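Long-range contacts in blood group a-and b-cleaving endo-beta-galactosidase (Streptococcus pneumoniae, PDB 2YGL), which probably cleaves blood group A and B antigens as a family 98 endo-beta-galactosidase, this fragment of it holding the tandem CBM51 carbohydrate-binding modules: residues 73-78 / 144-149; 83-88 / 161-166; 184-189 / 347-352; 269-274 / 308-313; 289-294 / 329-334. All blocks are in the same frame, centred on the assembly; numbering follows the deposited sequence.

Contact 1 (73-78 / 144-149); sequences YDISGQ and KKISLK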
# COMPACT_ATOMS: atom_id res chain seq x y z
N TYR A 73 5.90 6.13 18.59
CA TYR A 73 6.09 4.94 17.77
C TYR A 73 6.74 5.28 16.44
O TYR A 73 6.40 6.29 15.81
CB TYR A 73 4.75 4.24 17.52
CG TYR A 73 4.08 3.69 18.76
CD1 TYR A 73 3.27 4.50 19.56
CD2 TYR A 73 4.24 2.35 19.13
CE1 TYR A 73 2.65 4.01 20.70
CE2 TYR A 73 3.62 1.84 20.27
CZ TYR A 73 2.83 2.68 21.05
OH TYR A 73 2.22 2.19 22.18
N ASP A 74 7.68 4.44 16.03
CA ASP A 74 8.32 4.57 14.72
C ASP A 74 7.44 3.91 13.67
O ASP A 74 7.21 2.70 13.71
CB ASP A 74 9.72 3.92 14.73
CG ASP A 74 10.43 4.02 13.38
OD1 ASP A 74 10.00 4.79 12.50
OD2 ASP A 74 11.44 3.30 13.20
N ILE A 75 6.93 4.73 12.76
CA ILE A 75 6.06 4.24 11.69
C ILE A 75 6.68 4.42 10.30
O ILE A 75 5.97 4.43 9.29
CB ILE A 75 4.63 4.86 11.77
CG1 ILE A 75 4.68 6.39 11.71
CG2 ILE A 75 3.91 4.37 13.03
CD1 ILE A 75 3.35 7.06 11.41
N SER A 76 8.01 4.54 10.26
CA SER A 76 8.76 4.73 9.00
C SER A 76 8.53 3.58 8.02
O SER A 76 8.62 2.41 8.39
CB SER A 76 10.26 4.85 9.28
OG SER A 76 10.54 6.00 10.06
N GLY A 77 8.21 3.94 6.78
CA GLY A 77 8.00 2.97 5.69
C GLY A 77 6.86 1.97 5.88
O GLY A 77 6.69 1.05 5.08
N GLN A 78 6.07 2.17 6.94
CA GLN A 78 5.02 1.22 7.32
C GLN A 78 3.76 1.36 6.47
O GLN A 78 2.96 0.42 6.37
CB GLN A 78 4.66 1.40 8.79
CG GLN A 78 5.78 1.08 9.76
CD GLN A 78 5.79 -0.36 10.20
OE1 GLN A 78 6.09 -1.26 9.41
NE2 GLN A 78 5.46 -0.60 11.46
N LYS A 144 7.11 9.39 9.81
CA LYS A 144 8.13 8.58 10.48
C LYS A 144 7.82 8.32 11.96
O LYS A 144 8.13 7.25 12.49
CB LYS A 144 9.51 9.23 10.34
CG LYS A 144 10.10 9.15 8.93
CD LYS A 144 11.34 10.02 8.78
CE LYS A 144 11.97 9.88 7.40
NZ LYS A 144 11.05 10.31 6.30
N LYS A 145 7.21 9.30 12.62
CA LYS A 145 7.02 9.25 14.07
C LYS A 145 5.66 9.79 14.49
O LYS A 145 5.29 10.92 14.14
CB LYS A 145 8.13 10.05 14.76
CG LYS A 145 8.23 9.87 16.27
CD LYS A 145 9.22 10.85 16.85
CE LYS A 145 9.63 10.46 18.26
NZ LYS A 145 10.75 11.32 18.75
N ILE A 146 4.91 8.98 15.24
CA ILE A 146 3.65 9.42 15.83
C ILE A 146 3.76 9.45 17.36
O ILE A 146 4.29 8.51 17.97
CB ILE A 146 2.42 8.58 15.33
CG1 ILE A 146 1.10 9.22 15.80
CG2 ILE A 146 2.54 7.11 15.76
CD1 ILE A 146 -0.14 8.72 15.07
N SER A 147 3.27 10.53 17.96
CA SER A 147 3.40 10.75 19.39
C SER A 147 2.06 10.96 20.09
O SER A 147 1.24 11.77 19.65
CB SER A 147 4.33 11.93 19.68
OG SER A 147 5.68 11.55 19.53
N LEU A 148 1.86 10.21 21.17
CA LEU A 148 0.69 10.34 22.03
C LEU A 148 1.07 11.18 23.25
O LEU A 148 1.87 10.75 24.09
CB LEU A 148 0.20 8.95 22.46
CG LEU A 148 -0.74 8.14 21.54
CD1 LEU A 148 -0.25 8.04 20.10
CD2 LEU A 148 -0.97 6.76 22.13
N LYS A 149 0.50 12.38 23.33
CA LYS A 149 0.88 13.35 24.35
C LYS A 149 -0.28 13.67 25.29
O LYS A 149 -1.40 13.89 24.84
CB LYS A 149 1.38 14.65 23.70
CG LYS A 149 2.58 14.47 22.78
CD LYS A 149 2.79 15.69 21.88
CE LYS A 149 3.46 16.85 22.62
NZ LYS A 149 3.52 18.07 21.77
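Tyr73 and Ile146 form an antiparallel hydrogen-bonded pair where strand 69-74 runs out beside the start of strand 145-151, two neighbours inside a five-stranded sheet of the first beta-sandwich module. Tyr73 N donates to Ile146 O over 2.9 Å, and Ile146 N returns a bond of 3.1 Å to Tyr73 O. After the non-hydrogen-bonded pair Asp74 with Lys145, a last backbone bond joins Ile75 N to Lys144 O at 2.8 Å; its donor stands well above the carbonyl plane, at the point where the strand has ended.

On the face that carries Tyr73 and Ile146, one methyl does most of the touching. Ile146 CG2, between the backbone N and the carbonyl carbon, lies 4.0 Å from Tyr73 CB. From beyond the end of the strand, Ile75 CG2 touches the same methyl, Ile146 CG2, at 4.1 Å, the two isoleucines crossing obliquely. At the exposed end Ser76 OG rests against the chain of Lys144, 3.4 Å from its CG.

Asp74 OD1 bridges into the bend that follows. It takes Ser76 N from above the carboxylate plane, an Asx turn, and Ser76 OG on its syn lone pair at 2.8 Å. A type II turn from Ile75 to Gln78 continues the chain. Farther out, Asp111 receives the backbone N of both Lys144 and Lys145, while Ile108 and Ile110 pack on Ile146.

Asp74 OD1 lies 3.1 Å from Lys144 O, acceptor facing acceptor. The two donors of Ser76 that grip this oxygen would be expected to ease that repulsion.

Contact 2 (83-88 / 161-166); sequences FETYIG and VVFADA
Thr85 and Ala164 meet where strand 82-87 pairs antiparallel with strand 160-171 in a beta-sandwich of the galactose-binding-domain-like kind. From its CB, 3.8 Å from Ala166 CA, the side chain of Thr85 divides. OG1 stands anti to the backbone N (chi1 -166°), which directs it at the other strand, where it donates to Ala164 O at 2.9 Å from well above the carbonyl plane. The same hydroxyl oxygen touches Ala166 CB, 3.5 Å away. CG2, the other branch, comes to the edge of the Phe163 ring.

Ala164 O is thus gripped twice, because Tyr86 N reaches it as well, at 2.8 Å and in the carbonyl plane. The return bond from Ala164 N to Tyr86 O is short at 2.7 Å but bent, with 132° at the hydrogen. Just beyond it the chain turns a corner at Asp165 within a type II turn from Phe163 to Ala166; the pairing is interrupted there and taken up again by the backbone bond of Glu84 with Lys167.

On the buried face Ile87 CG2 lies 3.7 Å from Phe163 CD2, the two side chains crossing at a slant, and Ile106 touches both. On the other face the Tyr86 ring has the oxygen of Ala164 at its edge, with Lys55 in a cation-pi contact.

The side chain of Val161 is about 8 Å from the calcium ion, whose site includes Val102, Ala152, His155 and Asp159. Next to Val161 in the chain, Val162 N donates to Gly88 O at 3.1 Å in a nearly straight bond.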
# COMPACT_ATOMS: atom_id res chain seq x y z
N PHE A 83 -4.85 7.13 11.93
CA PHE A 83 -4.76 6.78 13.34
C PHE A 83 -6.11 7.03 14.00
O PHE A 83 -6.70 8.10 13.83
CB PHE A 83 -3.66 7.59 14.04
CG PHE A 83 -3.67 7.46 15.54
CD1 PHE A 83 -3.24 6.29 16.15
CD2 PHE A 83 -4.12 8.51 16.34
CE1 PHE A 83 -3.25 6.16 17.54
CE2 PHE A 83 -4.14 8.40 17.72
CZ PHE A 83 -3.70 7.22 18.33
N GLU A 84 -6.59 6.04 14.73
CA GLU A 84 -7.88 6.15 15.41
C GLU A 84 -7.83 5.66 16.85
O GLU A 84 -7.22 4.63 17.15
CB GLU A 84 -8.98 5.43 14.62
CG GLU A 84 -9.31 6.12 13.29
CD GLU A 84 -10.49 5.51 12.56
OE1 GLU A 84 -10.89 4.37 12.88
OE2 GLU A 84 -11.03 6.18 11.66
N THR A 85 -8.47 6.42 17.75
CA THR A 85 -8.52 6.10 19.18
C THR A 85 -9.62 6.90 19.89
O THR A 85 -10.05 7.95 19.41
CB THR A 85 -7.16 6.35 19.88
OG1 THR A 85 -7.16 5.73 21.18
CG2 THR A 85 -6.86 7.84 20.04
N TYR A 86 -10.06 6.37 21.03
CA TYR A 86 -10.92 7.11 21.95
C TYR A 86 -10.06 7.58 23.12
O TYR A 86 -9.26 6.82 23.66
CB TYR A 86 -12.05 6.22 22.48
CG TYR A 86 -13.04 5.77 21.42
CD1 TYR A 86 -12.80 4.62 20.66
CD2 TYR A 86 -14.22 6.47 21.20
CE1 TYR A 86 -13.70 4.20 19.69
CE2 TYR A 86 -15.13 6.06 20.23
CZ TYR A 86 -14.86 4.92 19.48
OH TYR A 86 -15.75 4.49 18.53
N ILE A 87 -10.23 8.84 23.51
CA ILE A 87 -9.47 9.40 24.63
C ILE A 87 -10.36 9.87 25.77
O ILE A 87 -11.49 10.31 25.55
CB ILE A 87 -8.51 10.55 24.21
CG1 ILE A 87 -9.26 11.65 23.44
CG2 ILE A 87 -7.33 10.00 23.40
CD1 ILE A 87 -8.51 12.97 23.33
N GLY A 88 -9.83 9.79 26.98
CA GLY A 88 -10.50 10.26 28.18
C GLY A 88 -9.75 9.78 29.41
O GLY A 88 -8.70 9.14 29.29
N VAL A 161 -4.97 8.76 31.93
CA VAL A 161 -5.29 8.95 30.52
C VAL A 161 -5.20 7.62 29.79
O VAL A 161 -4.19 6.92 29.87
CB VAL A 161 -4.38 10.01 29.83
CG1 VAL A 161 -4.53 9.98 28.31
CG2 VAL A 161 -4.69 11.40 30.36
N VAL A 162 -6.27 7.27 29.08
CA VAL A 162 -6.27 6.10 28.23
C VAL A 162 -6.51 6.46 26.77
O VAL A 162 -7.37 7.29 26.45
CB VAL A 162 -7.29 5.01 28.68
CG1 VAL A 162 -6.79 4.29 29.92
CG2 VAL A 162 -8.68 5.60 28.90
N PHE A 163 -5.72 5.84 25.91
CA PHE A 163 -5.93 5.89 24.48
C PHE A 163 -6.61 4.57 24.11
O PHE A 163 -5.97 3.62 23.68
CB PHE A 163 -4.59 6.08 23.74
CG PHE A 163 -3.85 7.35 24.14
CD1 PHE A 163 -3.03 7.37 25.27
CD2 PHE A 163 -3.98 8.51 23.39
CE1 PHE A 163 -2.36 8.54 25.64
CE2 PHE A 163 -3.31 9.68 23.75
CZ PHE A 163 -2.49 9.69 24.88
N ALA A 164 -7.93 4.53 24.34
CA ALA A 164 -8.72 3.32 24.16
C ALA A 164 -8.88 2.95 22.69
O ALA A 164 -9.18 3.81 21.86
CB ALA A 164 -10.09 3.48 24.81
N ASP A 165 -8.66 1.67 22.39
CA ASP A 165 -8.79 1.11 21.03
C ASP A 165 -7.77 1.71 20.04
O ASP A 165 -7.99 1.68 18.82
CB ASP A 165 -10.23 1.26 20.52
CG ASP A 165 -10.53 0.35 19.35
OD1 ASP A 165 -10.25 -0.86 19.45
OD2 ASP A 165 -11.05 0.84 18.32
N ALA A 166 -6.66 2.22 20.57
CA ALA A 166 -5.65 2.91 19.77
C ALA A 166 -5.07 2.02 18.66
O ALA A 166 -4.46 0.99 18.94
CB ALA A 166 -4.53 3.45 20.66

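Contact 3 (184-189 / 347-352); sequences KGINGG and GALFMA
Met351 folds its side chain over the turn that contains Ile186 and Gly189, and these three residues bring the loop after helix 179-184 against the last strand of the second module. The methionine chain is bent twice. Chi2 of -73° places SD 3.8 Å from Gly189 CA, and chi3 of -63° then swings CE over to Asn187 O, at 3.9 Å. The same methyl touches Ile186 CG2 at 4.2 Å.

Gly189 has no side chain, and its CA comes close to three residues of the strand. It approaches Phe350 O to 3.3 Å in a CA-H...O contact, and Leu349 CD1 is 4.2 Å away from it. The backbone of the turn, type II from Ile186 to Gly189, is closed by a bond of 2.9 Å from Gly189 N to Ile186 O.

Ile186 reaches the buried Leu349. Its terminal CD1 meets Leu349 CD2 at 4.1 Å, the two side chains crossing at about a right angle. No hydrogen bond joins the two segments, so the contact rests on these apolar and CH touches.

Gly185, with positive phi, marks where the chain leaves helix 179-184. That helix adds Leu181 against Ile186 and Leu182 against Leu349. Strand 343-352 is bonded through Leu349 to Ile266 of strand 262-271 and through Phe350 to Val190, and the turn leads straight into strand 189-191, to which Val190 belongs.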
# COMPACT_ATOMS: atom_id res chain seq x y z
N LYS A 184 6.42 -15.19 -8.74
CA LYS A 184 5.79 -15.94 -7.65
C LYS A 184 4.27 -15.94 -7.80
O LYS A 184 3.62 -16.97 -7.60
CB LYS A 184 6.18 -15.37 -6.29
CG LYS A 184 5.69 -16.20 -5.10
CD LYS A 184 5.40 -15.35 -3.87
CE LYS A 184 6.67 -15.03 -3.08
NZ LYS A 184 6.36 -14.24 -1.86
N GLY A 185 3.72 -14.77 -8.14
CA GLY A 185 2.27 -14.60 -8.26
C GLY A 185 1.72 -13.61 -7.26
O GLY A 185 2.29 -13.42 -6.18
N ILE A 186 0.62 -12.96 -7.62
CA ILE A 186 -0.08 -12.03 -6.73
C ILE A 186 -1.50 -12.55 -6.52
O ILE A 186 -2.18 -12.92 -7.48
CB ILE A 186 -0.14 -10.59 -7.31
CG1 ILE A 186 1.26 -10.09 -7.71
CG2 ILE A 186 -0.80 -9.62 -6.32
CD1 ILE A 186 1.27 -8.79 -8.50
N ASN A 187 -1.93 -12.59 -5.26
CA ASN A 187 -3.32 -12.93 -4.92
C ASN A 187 -4.29 -11.98 -5.62
O ASN A 187 -4.18 -10.76 -5.49
CB ASN A 187 -3.55 -12.87 -3.41
CG ASN A 187 -2.93 -14.04 -2.67
OD1 ASN A 187 -2.46 -15.01 -3.27
ND2 ASN A 187 -2.94 -13.96 -1.34
N GLY A 188 -5.22 -12.55 -6.38
CA GLY A 188 -6.19 -11.77 -7.14
C GLY A 188 -5.70 -11.37 -8.52
O GLY A 188 -6.43 -10.73 -9.29
N GLY A 189 -4.47 -11.75 -8.84
CA GLY A 189 -3.90 -11.51 -10.16
C GLY A 189 -4.17 -12.68 -11.09
O GLY A 189 -3.98 -13.84 -10.71
N GLY A 347 5.32 -11.38 -17.32
CA GLY A 347 4.50 -11.44 -16.11
C GLY A 347 3.13 -10.80 -16.24
O GLY A 347 2.47 -10.55 -15.23
N ALA A 348 2.70 -10.57 -17.48
CA ALA A 348 1.46 -9.84 -17.78
C ALA A 348 0.24 -10.39 -17.05
O ALA A 348 -0.11 -11.57 -17.21
CB ALA A 348 1.20 -9.80 -19.28
N LEU A 349 -0.39 -9.55 -16.24
CA LEU A 349 -1.55 -9.96 -15.45
C LEU A 349 -2.61 -8.85 -15.27
O LEU A 349 -2.32 -7.67 -15.46
CB LEU A 349 -1.11 -10.53 -14.09
CG LEU A 349 -0.40 -9.65 -13.05
CD1 LEU A 349 -1.40 -8.80 -12.27
CD2 LEU A 349 0.39 -10.53 -12.09
N PHE A 350 -3.82 -9.28 -14.93
CA PHE A 350 -4.93 -8.38 -14.60
C PHE A 350 -5.25 -8.45 -13.11
O PHE A 350 -5.12 -9.51 -12.49
CB PHE A 350 -6.19 -8.77 -15.38
CG PHE A 350 -6.20 -8.33 -16.83
CD1 PHE A 350 -5.76 -7.07 -17.21
CD2 PHE A 350 -6.70 -9.18 -17.81
CE1 PHE A 350 -5.79 -6.67 -18.54
CE2 PHE A 350 -6.74 -8.80 -19.14
CZ PHE A 350 -6.28 -7.54 -19.51
N MET A 351 -5.69 -7.33 -12.55
CA MET A 351 -6.23 -7.29 -11.18
C MET A 351 -7.71 -6.93 -11.21
O MET A 351 -8.15 -6.14 -12.05
CB MET A 351 -5.47 -6.28 -10.31
CG MET A 351 -3.97 -6.52 -10.15
SD MET A 351 -3.54 -7.92 -9.10
CE MET A 351 -4.21 -7.40 -7.52
N ALA A 352 -8.48 -7.50 -10.29
CA ALA A 352 -9.89 -7.14 -10.11
C ALA A 352 -10.14 -6.61 -8.70
O ALA A 352 -10.02 -7.34 -7.72
CB ALA A 352 -10.80 -8.33 -10.41

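Contact 4 (269-274 / 308-313); sequences VGIDRS and IKYDTS
Arg273 and Tyr310 interlock through two kinds of interaction. The hydrogen bond runs from Tyr310 OH to Arg273 O over a short 2.6 Å, in the carbonyl plane and on a lone pair, with the carbonyl oxygen at the edge of the ring. The stack uses the other end of the same arginine: the chain is bent at chi2 and chi3, and the guanidinium lies flat on the ring, centres of the two groups 4.2 Å apart and planes 28° apart. NH1 sits over the ring face toward its rim, 3.3 Å from Tyr310 CE2. The overlap is consistent with a cation-pi attraction. NE turns elsewhere, to a salt bridge with Glu236, which fixes the guanidinium from a second direction.

Apolar contacts are made by Ile271. Its CG2 meets Tyr310 CD1 at 4.0 Å, while CD1 reaches the Lys309 backbone and lies 4.1 Å from Ile308 CD1.

Two waters replace direct backbone bonding. One accepts from Ile271 N at 2.9 Å and donates to the carbonyl oxygens of Lys309 and Thr312. The second donates to Ile271 O at 2.6 Å and to Tyr310 O, and accepts from Arg273 NH1, so it too spans strand and loop.

Turns shape both partners: Asp272 OD1 forms an Asx turn with Ser274 N, and a type I turn runs from Lys309 to Thr312. Around them, His277 stacks on the Tyr310 ring, strand 228-232 touches Arg273 through Lys229 and Leu231, and Phe315 of strand 315-320 packs on Ile308. The loop lies beside the C-terminal end of strand 262-271, where Gly270 and Ile271 meet Ile308 and Ile271 meets Tyr310.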
# COMPACT_ATOMS: atom_id res chain seq x y z
N VAL A 269 7.78 -4.86 -20.07
CA VAL A 269 7.73 -4.81 -21.53
C VAL A 269 9.11 -4.52 -22.12
O VAL A 269 9.77 -3.56 -21.71
CB VAL A 269 6.71 -3.74 -22.05
CG1 VAL A 269 6.61 -3.76 -23.58
CG2 VAL A 269 5.33 -3.95 -21.45
N GLY A 270 9.52 -5.34 -23.07
CA GLY A 270 10.77 -5.13 -23.81
C GLY A 270 10.96 -6.15 -24.91
O GLY A 270 10.05 -6.91 -25.23
N ILE A 271 12.17 -6.17 -25.47
CA ILE A 271 12.51 -7.10 -26.54
C ILE A 271 13.18 -8.35 -25.96
O ILE A 271 14.13 -8.24 -25.19
CB ILE A 271 13.42 -6.43 -27.59
CG1 ILE A 271 12.69 -5.26 -28.25
CG2 ILE A 271 13.88 -7.43 -28.65
CD1 ILE A 271 13.58 -4.13 -28.69
N ASP A 272 12.66 -9.52 -26.32
CA ASP A 272 13.19 -10.78 -25.80
C ASP A 272 14.65 -10.95 -26.18
O ASP A 272 15.06 -10.60 -27.29
CB ASP A 272 12.36 -11.98 -26.28
CG ASP A 272 12.64 -13.24 -25.46
OD1 ASP A 272 13.59 -13.98 -25.79
OD2 ASP A 272 11.91 -13.48 -24.47
N ARG A 273 15.44 -11.49 -25.25
CA ARG A 273 16.88 -11.66 -25.43
C ARG A 273 17.25 -12.56 -26.61
O ARG A 273 18.36 -12.46 -27.15
CB ARG A 273 17.53 -12.18 -24.13
CG ARG A 273 17.27 -11.32 -22.88
CD ARG A 273 17.67 -9.86 -23.06
NE ARG A 273 19.11 -9.69 -23.22
CZ ARG A 273 19.70 -8.63 -23.76
NH1 ARG A 273 18.99 -7.61 -24.23
NH2 ARG A 273 21.03 -8.59 -23.85
N SER A 274 16.32 -13.41 -27.03
CA SER A 274 16.54 -14.36 -28.12
C SER A 274 16.37 -13.73 -29.50
O SER A 274 16.65 -14.37 -30.51
CB SER A 274 15.59 -15.55 -27.98
OG SER A 274 14.24 -15.16 -28.19
N ILE A 308 12.49 2.19 -28.30
CA ILE A 308 13.43 1.37 -27.53
C ILE A 308 14.27 0.48 -28.45
O ILE A 308 13.93 0.26 -29.61
CB ILE A 308 12.71 0.48 -26.46
CG1 ILE A 308 11.79 -0.55 -27.13
CG2 ILE A 308 11.96 1.36 -25.44
CD1 ILE A 308 11.35 -1.68 -26.22
N LYS A 309 15.38 -0.03 -27.91
CA LYS A 309 16.24 -0.95 -28.64
C LYS A 309 16.42 -2.27 -27.88
O LYS A 309 15.94 -2.41 -26.75
CB LYS A 309 17.61 -0.31 -28.94
CG LYS A 309 17.55 0.81 -29.97
CD LYS A 309 18.92 1.44 -30.19
CE LYS A 309 18.81 2.72 -31.01
NZ LYS A 309 20.12 3.42 -31.15
N TYR A 310 17.10 -3.22 -28.51
CA TYR A 310 17.40 -4.52 -27.91
C TYR A 310 18.08 -4.38 -26.55
O TYR A 310 17.78 -5.13 -25.62
CB TYR A 310 18.26 -5.35 -28.86
CG TYR A 310 18.70 -6.70 -28.32
CD1 TYR A 310 17.85 -7.81 -28.41
CD2 TYR A 310 19.95 -6.86 -27.73
CE1 TYR A 310 18.25 -9.04 -27.92
CE2 TYR A 310 20.35 -8.10 -27.23
CZ TYR A 310 19.50 -9.18 -27.33
OH TYR A 310 19.89 -10.41 -26.85
N ASP A 311 18.98 -3.41 -26.44
CA ASP A 311 19.74 -3.18 -25.21
C ASP A 311 18.98 -2.37 -24.15
O ASP A 311 19.45 -2.25 -23.02
CB ASP A 311 21.08 -2.51 -25.54
CG ASP A 311 20.94 -1.04 -25.89
OD1 ASP A 311 20.84 -0.21 -24.96
OD2 ASP A 311 20.93 -0.71 -27.09
N THR A 312 17.82 -1.83 -24.52
CA THR A 312 17.00 -1.06 -23.59
C THR A 312 16.43 -1.96 -22.50
O THR A 312 15.83 -3.00 -22.79
CB THR A 312 15.85 -0.31 -24.31
OG1 THR A 312 16.37 0.47 -25.39
CG2 THR A 312 15.09 0.60 -23.35
N SER A 313 16.66 -1.58 -21.24
CA SER A 313 16.06 -2.27 -20.09
C SER A 313 14.55 -2.28 -20.21
O SER A 313 13.94 -1.25 -20.54
CB SER A 313 16.48 -1.62 -18.77
OG SER A 313 17.78 -2.05 -18.37
O HOH W 1 14.17 -4.12 -24.83
O HOH W 2 16.25 -6.98 -24.26

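Contact 5 (289-294 / 329-334); sequences EVVADG and ELKSYS
Glu289 and Lys331 form an antiparallel hydrogen-bonded pair, as do Val291 and Glu329, and together they join strands 285-292 and 327-334 within a five-stranded sheet of the second module. The backbone is the tight part. Lys331 N to Glu289 O is one of four bonds of 2.8 Å. Between these pairs, on the inner face, Val290 and Leu330 lie side by side and point the same way, Leu330 CD2 touching Val290 CG1 at 4.1 Å. Leu330 carries on inward to Leu345 of strand 343-352.

The other face is wetter and polar. The extended chain of Lys331 crosses Val291, its CD 3.8 Å from Val291 CG2, before ending at a water that NZ shares with Glu289 OE1. Another water accepts from Gly294 N and donates to Glu329 OE1 at 2.7 Å, beside the turn at Asp293 and Gly294.

Glu289 CG is anti to its carbonyl carbon (chi1 -71°), and the chain extends from there toward Tyr333. Its OE1 receives Tyr333 OH at 2.9 Å, met from above the carboxylate plane, which is turned 75° to the ring. Lys331 NZ remains 5.0 Å from Glu289 OE1, too far for a direct ion pair. The phenol, the bridging water and the nearby positive charge would together favour the ionised carboxylate of this buried glutamate.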
# COMPACT_ATOMS: atom_id res chain seq x y z
N GLU A 289 1.35 0.37 -26.60
CA GLU A 289 0.15 1.01 -26.07
C GLU A 289 -0.78 0.03 -25.36
O GLU A 289 -0.98 -1.09 -25.82
CB GLU A 289 -0.64 1.68 -27.19
CG GLU A 289 -0.01 2.93 -27.78
CD GLU A 289 -0.79 3.44 -28.98
OE1 GLU A 289 -1.60 2.68 -29.55
OE2 GLU A 289 -0.57 4.61 -29.36
N VAL A 290 -1.35 0.48 -24.24
CA VAL A 290 -2.49 -0.19 -23.63
C VAL A 290 -3.72 0.66 -23.92
O VAL A 290 -3.76 1.86 -23.60
CB VAL A 290 -2.31 -0.39 -22.11
CG1 VAL A 290 -3.50 -1.16 -21.52
CG2 VAL A 290 -1.01 -1.14 -21.82
N VAL A 291 -4.72 0.05 -24.55
CA VAL A 291 -5.88 0.77 -25.05
C VAL A 291 -7.16 0.21 -24.42
O VAL A 291 -7.47 -0.97 -24.57
CB VAL A 291 -5.96 0.71 -26.60
CG1 VAL A 291 -7.02 1.65 -27.13
CG2 VAL A 291 -4.60 1.04 -27.23
N ALA A 292 -7.89 1.08 -23.72
CA ALA A 292 -9.17 0.71 -23.11
C ALA A 292 -10.33 1.34 -23.87
O ALA A 292 -10.45 2.56 -23.93
CB ALA A 292 -9.20 1.13 -21.64
N ASP A 293 -11.17 0.48 -24.46
CA ASP A 293 -12.31 0.90 -25.29
C ASP A 293 -11.95 1.97 -26.33
O ASP A 293 -12.64 2.97 -26.47
CB ASP A 293 -13.49 1.36 -24.42
CG ASP A 293 -14.04 0.25 -23.54
OD1 ASP A 293 -14.08 -0.91 -23.99
OD2 ASP A 293 -14.42 0.54 -22.39
N GLY A 294 -10.85 1.74 -27.05
CA GLY A 294 -10.42 2.64 -28.11
C GLY A 294 -9.61 3.83 -27.63
O GLY A 294 -9.11 4.61 -28.45
N GLU A 329 -7.01 -3.58 -25.42
CA GLU A 329 -6.11 -3.92 -26.52
C GLU A 329 -4.66 -3.58 -26.16
O GLU A 329 -4.38 -2.52 -25.58
CB GLU A 329 -6.50 -3.19 -27.80
CG GLU A 329 -7.76 -3.73 -28.47
CD GLU A 329 -8.32 -2.78 -29.51
OE1 GLU A 329 -8.64 -1.62 -29.17
OE2 GLU A 329 -8.46 -3.20 -30.68
N LEU A 330 -3.75 -4.49 -26.51
CA LEU A 330 -2.32 -4.30 -26.30
C LEU A 330 -1.65 -4.16 -27.65
O LEU A 330 -1.58 -5.12 -28.42
CB LEU A 330 -1.74 -5.48 -25.51
CG LEU A 330 -2.47 -5.89 -24.22
CD1 LEU A 330 -1.84 -7.14 -23.64
CD2 LEU A 330 -2.49 -4.76 -23.19
N LYS A 331 -1.15 -2.97 -27.94
CA LYS A 331 -0.70 -2.62 -29.30
C LYS A 331 0.81 -2.42 -29.38
O LYS A 331 1.38 -1.64 -28.62
CB LYS A 331 -1.44 -1.39 -29.82
CG LYS A 331 -2.96 -1.53 -29.83
CD LYS A 331 -3.62 -0.39 -30.58
CE LYS A 331 -5.13 -0.57 -30.63
NZ LYS A 331 -5.79 0.54 -31.36
N SER A 332 1.43 -3.12 -30.32
CA SER A 332 2.88 -3.11 -30.49
C SER A 332 3.28 -2.56 -31.86
O SER A 332 2.85 -3.08 -32.89
CB SER A 332 3.46 -4.52 -30.31
OG SER A 332 3.04 -5.08 -29.09
N TYR A 333 4.09 -1.51 -31.84
CA TYR A 333 4.48 -0.80 -33.05
C TYR A 333 5.95 -1.04 -33.40
O TYR A 333 6.85 -0.74 -32.62
CB TYR A 333 4.22 0.70 -32.90
CG TYR A 333 2.76 1.08 -32.76
CD1 TYR A 333 2.10 0.95 -31.54
CD2 TYR A 333 2.05 1.60 -33.84
CE1 TYR A 333 0.76 1.30 -31.40
CE2 TYR A 333 0.71 1.96 -33.72
CZ TYR A 333 0.08 1.81 -32.49
OH TYR A 333 -1.25 2.16 -32.35
N SER A 334 6.16 -1.60 -34.59
CA SER A 334 7.48 -1.96 -35.08
C SER A 334 8.33 -0.74 -35.43
O SER A 334 7.81 0.30 -35.85
CB SER A 334 7.34 -2.86 -36.31
OG SER A 334 8.60 -3.30 -36.78
O HOH W 3 -4.48 2.96 -30.30
O HOH W 4 -9.89 -0.88 -26.90

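Contacts 1 and 2 belong to the first module and touch each other: Leu148 of one packs on Phe163 of the other, joining the two sheets of the sandwich. Contact 2 is the buried one of the five. Contact 1 is part core, part exposed turn. Contacts 3, 4 and 5, all partly buried, lie in the second module. Contact 5 pairs strands corresponding in sheet order to 105-110 and 145-151, the latter used by contact 1, whereas contacts 3 and 4 join loops to adjoining strands of the other sheet. Backbone bonds dominate contacts 1, 2 and 5; contact 3 has none across it, and contact 4 relies on waters, a stack and one side-chain hydrogen bond.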